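Local structure of aromatic-amino-acid:2-oxoglutarate transaminase (Candida albicans, 6HND) at residues Glu337-Ser340 against Gly346-Leu349; Phe161-Ala166 against Leu170-Asp175; Leu457-Leu462 against Pro471-Thr476. The protein probably transfers amino groups between aromatic amino acids, and perhaps 2-aminoadipate, and 2-oxo acids, with pyridoxal 5'-phosphate as its cofactor. All blocks are in the same frame, centred on the assembly; numbering follows the deposited sequence.

Contact 1 of 3, residues Glu337-Ser340 against Gly346-Leu349; sequences ETFS and GLRL. With PLP (pyridoxal-5'-phosphate), chain E.
Phe339 and Leu349 meet beside the phosphate-binding cup of this PLP-dependent aminotransferase, where strand 333-338 ends and the chain turns back into the antiparallel strand 350-355. Their side chains lie alongside each other and point the same way, with Phe339 CD2 3.7 Å from Leu349 CD2. The carbonyl group of Leu349 meets the edge of the Phe339 ring, near its plane, while Leu347 reaches the base of the same side chain, its CD1 3.6 Å from Phe339 CB. Leu347 and Leu349 also pack on helix 375-388. The backbones are joined as well: Phe339 N donates to Leu349 O at 3.0 Å, a nearly straight bond (167°) that carries on the ladder in which Glu337 pairs with Phe351.

Thr338, Ser340 and Arg348 turn to the cofactor. Thr338 holds OG1 opposite its own nitrogen (chi1 -177°), from where the hydroxyl donates to PLP O2P at 2.5 Å. The same oxygen accepts from Ser340 N in an ST turn, which helps hold the hydroxyl in place. Ser340 OG donates to PLP O2P as well, at 2.6 Å, so two hydroxyls grip a single phosphate oxygen. Arg348 starts away from 337-340, but bends at chi2 and chi3 bring its guanidinium back; NH1 meets PLP O3P edge-on, in the guanidinium plane, at 2.9 Å. This nitrogen also donates to Pro345 O, which anchors the group from the protein side, and Tyr130 OH of the second subunit adds a further bond to the cofactor. One water ties the cup to the returning chain: it donates to Ser340 OG at 2.8 Å and accepts from Leu349 N at 3.2 Å.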
loop_
_atom_site.group_PDB
_atom_site.type_symbol
_atom_site.label_atom_id
_atom_site.label_comp_id
_atom_site.label_asym_id
_atom_site.label_seq_id
_atom_site.Cartn_x
_atom_site.Cartn_y
_atom_site.Cartn_z
ATOM N N GLU B 337 -8.324 -8.223 9.853
ATOM C CA GLU B 337 -9.061 -8.972 8.806
ATOM C C GLU B 337 -8.390 -8.758 7.444
ATOM O O GLU B 337 -7.631 -7.770 7.314
ATOM C CB GLU B 337 -10.512 -8.501 8.733
ATOM C CG GLU B 337 -11.350 -8.925 9.919
ATOM C CD GLU B 337 -12.506 -9.873 9.637
ATOM O OE1 GLU B 337 -12.629 -10.413 8.504
ATOM O OE2 GLU B 337 -13.260 -10.090 10.558
ATOM N N THR B 338 -8.672 -9.657 6.487
ATOM C CA THR B 338 -8.241 -9.557 5.067
ATOM C C THR B 338 -9.340 -10.118 4.147
ATOM O O THR B 338 -10.146 -10.978 4.604
ATOM C CB THR B 338 -6.884 -10.250 4.861
ATOM O OG1 THR B 338 -6.398 -10.126 3.518
ATOM C CG2 THR B 338 -6.949 -11.719 5.205
ATOM N N PHE B 339 -9.324 -9.698 2.881
ATOM C CA PHE B 339 -10.160 -10.275 1.802
ATOM C C PHE B 339 -9.321 -11.290 1.034
ATOM O O PHE B 339 -9.833 -11.817 0.051
ATOM C CB PHE B 339 -10.736 -9.195 0.883
ATOM C CG PHE B 339 -11.712 -8.264 1.557
ATOM C CD1 PHE B 339 -13.014 -8.659 1.787
ATOM C CD2 PHE B 339 -11.319 -7.004 1.978
ATOM C CE1 PHE B 339 -13.910 -7.804 2.416
ATOM C CE2 PHE B 339 -12.208 -6.164 2.626
ATOM C CZ PHE B 339 -13.507 -6.561 2.839
ATOM N N SER B 340 -8.082 -11.533 1.473
ATOM C CA SER B 340 -7.116 -12.401 0.750
ATOM C C SER B 340 -7.659 -13.825 0.617
ATOM O O SER B 340 -7.625 -14.406 -0.467
ATOM C CB SER B 340 -5.754 -12.369 1.394
ATOM O OG SER B 340 -5.084 -11.137 1.120
ATOM N N GLY B 346 -4.703 -11.130 -4.447
ATOM C CA GLY B 346 -4.298 -10.101 -5.422
ATOM C C GLY B 346 -5.027 -8.782 -5.202
ATOM O O GLY B 346 -4.592 -7.780 -5.788
ATOM N N LEU B 347 -6.086 -8.760 -4.383
ATOM C CA LEU B 347 -6.788 -7.488 -4.085
ATOM C C LEU B 347 -5.798 -6.569 -3.365
ATOM O O LEU B 347 -5.775 -5.343 -3.699
ATOM C CB LEU B 347 -8.012 -7.702 -3.195
ATOM C CG LEU B 347 -9.163 -8.551 -3.711
ATOM C CD1 LEU B 347 -10.232 -8.586 -2.646
ATOM C CD2 LEU B 347 -9.739 -8.031 -5.025
ATOM N N ARG B 348 -5.035 -7.139 -2.414
ATOM C CA ARG B 348 -4.264 -6.369 -1.397
ATOM C C ARG B 348 -5.256 -5.443 -0.660
ATOM O O ARG B 348 -5.157 -4.223 -0.796
ATOM C CB ARG B 348 -3.165 -5.529 -2.056
ATOM C CG ARG B 348 -2.070 -6.285 -2.790
ATOM C CD ARG B 348 -1.172 -7.048 -1.846
ATOM N NE ARG B 348 -1.861 -8.275 -1.496
ATOM C CZ ARG B 348 -1.597 -9.027 -0.442
ATOM N NH1 ARG B 348 -2.307 -10.131 -0.268
ATOM N NH2 ARG B 348 -0.651 -8.688 0.429
ATOM N N LEU B 349 -6.240 -6.024 0.013
ATOM C CA LEU B 349 -7.348 -5.318 0.690
ATOM C C LEU B 349 -7.744 -6.086 1.941
ATOM O O LEU B 349 -7.807 -7.315 1.892
ATOM C CB LEU B 349 -8.562 -5.158 -0.234
ATOM C CG LEU B 349 -9.572 -4.110 0.246
ATOM C CD1 LEU B 349 -9.003 -2.727 0.084
ATOM C CD2 LEU B 349 -10.885 -4.233 -0.505
HETATM N N1 PLP E . -1.665 -13.959 8.796
HETATM C C2 PLP E . -1.907 -15.252 8.630
HETATM C C2A PLP E . -2.047 -16.080 9.861
HETATM C C3 PLP E . -2.061 -15.804 7.327
HETATM O O3 PLP E . -2.316 -17.140 7.192
HETATM C C4 PLP E . -1.933 -14.961 6.192
HETATM C C4A PLP E . -2.190 -15.514 4.842
HETATM C C5 PLP E . -1.690 -13.588 6.415
HETATM C C6 PLP E . -1.550 -13.160 7.713
HETATM C C5A PLP E . -1.438 -12.604 5.303
HETATM O O4P PLP E . -2.616 -12.180 4.566
HETATM P P PLP E . -2.481 -11.037 3.425
HETATM O O1P PLP E . -1.435 -10.042 3.912
HETATM O O2P PLP E . -3.919 -10.527 3.349
HETATM O O3P PLP E . -2.043 -11.730 2.175
HETATM O O HOH W 1 -6.307 -9.208 -0.416
#

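Contact 2 of 3, residues Phe161-Ala166 against Leu170-Asp175; sequences FITTGA and LNKAAD. With PLP (pyridoxal-5'-phosphate), chain E.
The phosphate-binding start of helix 166-177 is the site here, its first turn closed between Ala166 and Leu170, with strand 158-163 leading into it. Gly165 is the N-cap residue; at its backbone angles (phi 133°, psi -173°) a side chain would be jammed against the carbonyl oxygen of Thr164 and would also run into PLP O2P. The turn it opens presents Ala166 N to PLP O2P at 2.9 Å in an almost straight bond, and the adjoining Ser167 N binds the cofactor too. Ala166 CB packs against the phosphate ester, 3.1 Å from PLP O4P. At the carbonyl end of the same residue, Ala166 O accepts from Leu170 N at 2.8 Å, the usual helical bond, and Leu170 CG leans on that same carbonyl oxygen.

Farther back, Lys172 reaches from the helix to the strand with its aliphatic part. Its CD lies 3.7 Å from Thr163 CG2, and CE lies 3.7 Å from Phe161 CE1, the lysine chain crossing the phenylalanine side chain at about a right angle. The bend at chi4 (63°) turns NZ off this apolar path to its salt bridge with Asp168 OD2, an oxygen that also accepts from Thr164 N. The buried ammonium is thus met by a carboxylate, and the helix start, with Ala166 N bonded to the phosphate, would be expected to stabilise the cofactor's negative charge.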
loop_
_atom_site.group_PDB
_atom_site.type_symbol
_atom_site.label_atom_id
_atom_site.label_comp_id
_atom_site.label_asym_id
_atom_site.label_seq_id
_atom_site.Cartn_x
_atom_site.Cartn_y
_atom_site.Cartn_z
ATOM N N PHE B 161 -10.800 0.519 9.701
ATOM C CA PHE B 161 -9.814 1.201 8.829
ATOM C C PHE B 161 -9.428 0.249 7.690
ATOM O O PHE B 161 -8.941 -0.857 7.972
ATOM C CB PHE B 161 -8.593 1.574 9.659
ATOM C CG PHE B 161 -7.649 2.515 8.981
ATOM C CD1 PHE B 161 -6.673 2.039 8.126
ATOM C CD2 PHE B 161 -7.712 3.875 9.232
ATOM C CE1 PHE B 161 -5.786 2.913 7.522
ATOM C CE2 PHE B 161 -6.814 4.744 8.643
ATOM C CZ PHE B 161 -5.852 4.257 7.788
ATOM N N ILE B 162 -9.638 0.664 6.446
ATOM C CA ILE B 162 -9.310 -0.168 5.261
ATOM C C ILE B 162 -7.780 -0.276 5.173
ATOM O O ILE B 162 -7.100 0.774 5.225
ATOM C CB ILE B 162 -9.933 0.414 3.984
ATOM C CG1 ILE B 162 -11.449 0.551 4.095
ATOM C CG2 ILE B 162 -9.517 -0.414 2.774
ATOM C CD1 ILE B 162 -12.149 -0.689 4.646
ATOM N N THR B 163 -7.280 -1.511 5.038
ATOM C CA THR B 163 -5.845 -1.843 4.864
ATOM C C THR B 163 -5.602 -2.473 3.499
ATOM O O THR B 163 -6.570 -2.692 2.744
ATOM C CB THR B 163 -5.381 -2.817 5.942
ATOM O OG1 THR B 163 -6.071 -4.042 5.670
ATOM C CG2 THR B 163 -5.677 -2.314 7.342
ATOM N N THR B 164 -4.349 -2.803 3.216
ATOM C CA THR B 164 -3.976 -3.500 1.964
ATOM C C THR B 164 -3.804 -5.003 2.232
ATOM O O THR B 164 -3.174 -5.657 1.416
ATOM C CB THR B 164 -2.785 -2.794 1.310
ATOM O OG1 THR B 164 -1.649 -2.701 2.179
ATOM C CG2 THR B 164 -3.184 -1.400 0.872
ATOM N N GLY B 165 -4.378 -5.520 3.318
ATOM C CA GLY B 165 -4.374 -6.959 3.645
ATOM C C GLY B 165 -4.001 -7.227 5.085
ATOM O O GLY B 165 -3.839 -6.280 5.858
ATOM N N ALA B 166 -3.830 -8.488 5.438
ATOM C CA ALA B 166 -3.537 -8.907 6.818
ATOM C C ALA B 166 -2.158 -8.393 7.260
ATOM O O ALA B 166 -2.062 -7.820 8.364
ATOM C CB ALA B 166 -3.644 -10.400 6.923
ATOM N N LEU B 170 -1.224 -6.084 10.355
ATOM C CA LEU B 170 -0.240 -6.539 11.375
ATOM C C LEU B 170 0.902 -5.528 11.554
ATOM O O LEU B 170 1.385 -5.350 12.687
ATOM C CB LEU B 170 0.322 -7.896 10.949
ATOM C CG LEU B 170 -0.665 -9.062 10.962
ATOM C CD1 LEU B 170 0.003 -10.299 10.391
ATOM C CD2 LEU B 170 -1.195 -9.308 12.366
ATOM N N ASN B 171 1.354 -4.898 10.482
ATOM C CA ASN B 171 2.405 -3.857 10.563
ATOM C C ASN B 171 1.822 -2.611 11.241
ATOM O O ASN B 171 2.488 -2.025 12.087
ATOM C CB ASN B 171 2.997 -3.546 9.196
ATOM C CG ASN B 171 4.136 -2.568 9.333
ATOM O OD1 ASN B 171 5.099 -2.889 10.052
ATOM N ND2 ASN B 171 4.017 -1.403 8.686
ATOM N N LYS B 172 0.599 -2.254 10.889
ATOM C CA LYS B 172 -0.140 -1.147 11.522
ATOM C C LYS B 172 -0.250 -1.411 13.033
ATOM O O LYS B 172 -0.058 -0.476 13.818
ATOM C CB LYS B 172 -1.481 -1.010 10.805
ATOM C CG LYS B 172 -1.415 -0.339 9.431
ATOM C CD LYS B 172 -2.716 -0.501 8.623
ATOM C CE LYS B 172 -2.929 0.621 7.633
ATOM N NZ LYS B 172 -1.869 0.695 6.584
ATOM N N ALA B 173 -0.545 -2.646 13.436
ATOM C CA ALA B 173 -0.769 -3.016 14.842
ATOM C C ALA B 173 0.562 -3.032 15.582
ATOM O O ALA B 173 0.599 -2.556 16.707
ATOM C CB ALA B 173 -1.404 -4.378 14.919
ATOM N N ALA B 174 1.597 -3.643 15.014
ATOM C CA ALA B 174 2.949 -3.631 15.613
ATOM C C ALA B 174 3.366 -2.172 15.834
ATOM O O ALA B 174 3.777 -1.832 16.950
ATOM C CB ALA B 174 3.928 -4.354 14.733
ATOM N N ASP B 175 3.153 -1.305 14.845
ATOM C CA ASP B 175 3.543 0.128 14.958
ATOM C C ASP B 175 2.766 0.805 16.096
ATOM O O ASP B 175 3.398 1.510 16.886
ATOM C CB ASP B 175 3.317 0.889 13.661
ATOM C CG ASP B 175 3.625 2.362 13.810
ATOM O OD1 ASP B 175 4.840 2.693 13.874
ATOM O OD2 ASP B 175 2.654 3.139 13.920
HETATM N N1 PLP E . -1.665 -13.959 8.796
HETATM C C2 PLP E . -1.907 -15.252 8.630
HETATM C C2A PLP E . -2.047 -16.080 9.861
HETATM C C3 PLP E . -2.061 -15.804 7.327
HETATM O O3 PLP E . -2.316 -17.140 7.192
HETATM C C4 PLP E . -1.933 -14.961 6.192
HETATM C C4A PLP E . -2.190 -15.514 4.842
HETATM C C5 PLP E . -1.690 -13.588 6.415
HETATM C C6 PLP E . -1.550 -13.160 7.713
HETATM C C5A PLP E . -1.438 -12.604 5.303
HETATM O O4P PLP E . -2.616 -12.180 4.566
HETATM P P PLP E . -2.481 -11.037 3.425
HETATM O O1P PLP E . -1.435 -10.042 3.912
HETATM O O2P PLP E . -3.919 -10.527 3.349
HETATM O O3P PLP E . -2.043 -11.730 2.175
#

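Contact 3 of 3, residues Leu457-Leu462 against Pro471-Thr476; sequences LLLWKL and PGYNMT
Leu459 carries this contact from the helix through one methyl group. Its CD2 is 3.6 Å from Tyr473 OH, the close part of the junction, and a looser 4.1 Å from Pro471 CG. With CG opposite the backbone nitrogen (chi1 -172°), the torsion carries CD2 toward the loop, the leucine and proline side chains crossing at about a right angle. Pro471 and Tyr473 are themselves closely packed: Pro471 CB, just ahead of the short 3-10 segment 472-474, sits 3.3 Å above one face of the tyrosine ring, offset toward the rim. The methyl thus meets the phenolic oxygen and the proline ring in van der Waals contact.

Toward solvent the packing thins: Leu459 stays partly exposed and Asn474 is exposed. Trp460 is an interface residue; its NE1 hydrogen-bonds to Asp26 OD1 of the second subunit and its ring makes a T-shaped (edge-to-face) stack with Phe32 of that subunit. The contact joins the loop after strand 470-471 to helix 451-465, whose Leu452, Met455 and Lys456 also touch Tyr473. Strand 470-471 is outermost in a four-stranded antiparallel sheet, consistent with the C-terminal small domain of fold-type I aminotransferases; beside it, Phe489 of strand 488-492 lies against Leu459, and helix 499-518 packs on Leu458 and Leu462.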
loop_
_atom_site.group_PDB
_atom_site.type_symbol
_atom_site.label_atom_id
_atom_site.label_comp_id
_atom_site.label_asym_id
_atom_site.label_seq_id
_atom_site.Cartn_x
_atom_site.Cartn_y
_atom_site.Cartn_z
ATOM N N LEU B 457 16.463 -33.943 6.381
ATOM C CA LEU B 457 16.723 -35.145 5.559
ATOM C C LEU B 457 15.392 -35.647 4.990
ATOM O O LEU B 457 15.341 -35.928 3.781
ATOM C CB LEU B 457 17.411 -36.189 6.447
ATOM C CG LEU B 457 18.299 -37.188 5.713
ATOM C CD1 LEU B 457 19.340 -36.467 4.874
ATOM C CD2 LEU B 457 18.954 -38.147 6.691
ATOM N N LEU B 458 14.335 -35.665 5.817
ATOM C CA LEU B 458 12.973 -36.102 5.413
ATOM C C LEU B 458 12.415 -35.121 4.379
ATOM O O LEU B 458 11.733 -35.572 3.427
ATOM C CB LEU B 458 12.085 -36.203 6.657
ATOM C CG LEU B 458 10.640 -36.631 6.426
ATOM C CD1 LEU B 458 10.556 -37.874 5.550
ATOM C CD2 LEU B 458 9.927 -36.866 7.758
ATOM N N LEU B 459 12.713 -33.826 4.523
ATOM C CA LEU B 459 12.217 -32.807 3.562
ATOM C C LEU B 459 12.784 -33.130 2.169
ATOM O O LEU B 459 11.985 -33.196 1.208
ATOM C CB LEU B 459 12.611 -31.400 4.018
ATOM C CG LEU B 459 11.995 -30.261 3.197
ATOM C CD1 LEU B 459 10.471 -30.282 3.273
ATOM C CD2 LEU B 459 12.542 -28.899 3.636
ATOM N N TRP B 460 14.098 -33.369 2.058
ATOM C CA TRP B 460 14.719 -33.775 0.771
ATOM C C TRP B 460 13.954 -34.975 0.188
ATOM O O TRP B 460 13.663 -34.944 -1.010
ATOM C CB TRP B 460 16.202 -34.097 0.938
ATOM C CG TRP B 460 17.058 -32.897 1.151
ATOM C CD1 TRP B 460 17.777 -32.579 2.270
ATOM C CD2 TRP B 460 17.287 -31.846 0.201
ATOM N NE1 TRP B 460 18.448 -31.406 2.068
ATOM C CE2 TRP B 460 18.160 -30.928 0.817
ATOM C CE3 TRP B 460 16.839 -31.593 -1.099
ATOM C CZ2 TRP B 460 18.585 -29.771 0.167
ATOM C CZ3 TRP B 460 17.251 -30.445 -1.733
ATOM C CH2 TRP B 460 18.112 -29.547 -1.107
ATOM N N LYS B 461 13.605 -35.970 1.013
ATOM C CA LYS B 461 12.853 -37.182 0.584
ATOM C C LYS B 461 11.478 -36.821 -0.016
ATOM O O LYS B 461 11.102 -37.394 -1.064
ATOM C CB LYS B 461 12.664 -38.133 1.768
ATOM C CG LYS B 461 12.343 -39.559 1.368
ATOM C CD LYS B 461 13.331 -40.099 0.346
ATOM C CE LYS B 461 13.450 -41.596 0.366
ATOM N NZ LYS B 461 14.283 -42.052 -0.764
ATOM N N LEU B 462 10.726 -35.939 0.641
ATOM C CA LEU B 462 9.399 -35.476 0.152
ATOM C C LEU B 462 9.600 -34.809 -1.214
ATOM O O LEU B 462 8.840 -35.139 -2.152
ATOM C CB LEU B 462 8.764 -34.480 1.134
ATOM C CG LEU B 462 8.457 -34.974 2.548
ATOM C CD1 LEU B 462 7.686 -33.914 3.291
ATOM C CD2 LEU B 462 7.670 -36.253 2.547
ATOM N N PRO B 471 8.342 -27.166 6.535
ATOM C CA PRO B 471 8.741 -27.671 7.844
ATOM C C PRO B 471 8.472 -26.623 8.936
ATOM O O PRO B 471 8.614 -25.431 8.678
ATOM C CB PRO B 471 10.250 -27.912 7.669
ATOM C CG PRO B 471 10.670 -26.875 6.671
ATOM C CD PRO B 471 9.504 -26.806 5.712
ATOM N N GLY B 472 8.078 -27.087 10.119
ATOM C CA GLY B 472 7.735 -26.230 11.267
ATOM C C GLY B 472 8.911 -25.385 11.719
ATOM O O GLY B 472 8.674 -24.260 12.190
ATOM N N TYR B 473 10.143 -25.875 11.550
ATOM C CA TYR B 473 11.367 -25.147 11.965
ATOM C C TYR B 473 11.493 -23.842 11.154
ATOM O O TYR B 473 12.085 -22.898 11.680
ATOM C CB TYR B 473 12.614 -26.036 11.926
ATOM C CG TYR B 473 12.901 -26.719 10.617
ATOM C CD1 TYR B 473 13.378 -26.008 9.523
ATOM C CD2 TYR B 473 12.755 -28.089 10.487
ATOM C CE1 TYR B 473 13.653 -26.636 8.320
ATOM C CE2 TYR B 473 13.060 -28.734 9.300
ATOM C CZ TYR B 473 13.512 -28.007 8.219
ATOM O OH TYR B 473 13.778 -28.644 7.047
ATOM N N ASN B 474 10.885 -23.737 9.973
ATOM C CA ASN B 474 10.890 -22.473 9.190
ATOM C C ASN B 474 9.887 -21.456 9.760
ATOM O O ASN B 474 9.894 -20.293 9.283
ATOM C CB ASN B 474 10.630 -22.716 7.706
ATOM C CG ASN B 474 11.865 -23.170 6.951
ATOM O OD1 ASN B 474 12.970 -23.217 7.499
ATOM N ND2 ASN B 474 11.677 -23.495 5.681
ATOM N N MET B 475 9.043 -21.809 10.729
ATOM C CA MET B 475 7.958 -20.874 11.131
ATOM C C MET B 475 8.045 -20.546 12.619
ATOM O O MET B 475 7.000 -20.285 13.233
ATOM C CB MET B 475 6.604 -21.469 10.776
ATOM C CG MET B 475 6.361 -21.424 9.276
ATOM S SD MET B 475 4.826 -22.274 8.829
ATOM C CE MET B 475 5.204 -23.900 9.478
ATOM N N THR B 476 9.271 -20.470 13.125
ATOM C CA THR B 476 9.589 -20.320 14.557
ATOM C C THR B 476 9.932 -18.869 14.848
ATOM O O THR B 476 10.488 -18.215 13.967
ATOM C CB THR B 476 10.739 -21.233 14.995
ATOM O OG1 THR B 476 11.868 -20.994 14.149
ATOM C CG2 THR B 476 10.334 -22.691 14.945
#

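How the contacts relate
Contacts 1 and 2 contribute to one phosphate site, from two strand ends of the same mixed sheet and the loop 346-349. Their centres are 11 Å apart and they touch directly: Leu349 CD1 packs on Ile162 CG2 at 3.6 Å, and Arg348 CB lies 3.5 Å from Thr164 O. PLP O2P is the atom they share, gripped from both contacts. Contact 3 stands apart, its centre 28 Å from that of contact 1 and 30 Å from that of contact 2, with nearest atoms about 16 Å and 13 Å away. The side chain of Pro471 lies about 11 Å from that of PLP-binding Asn252.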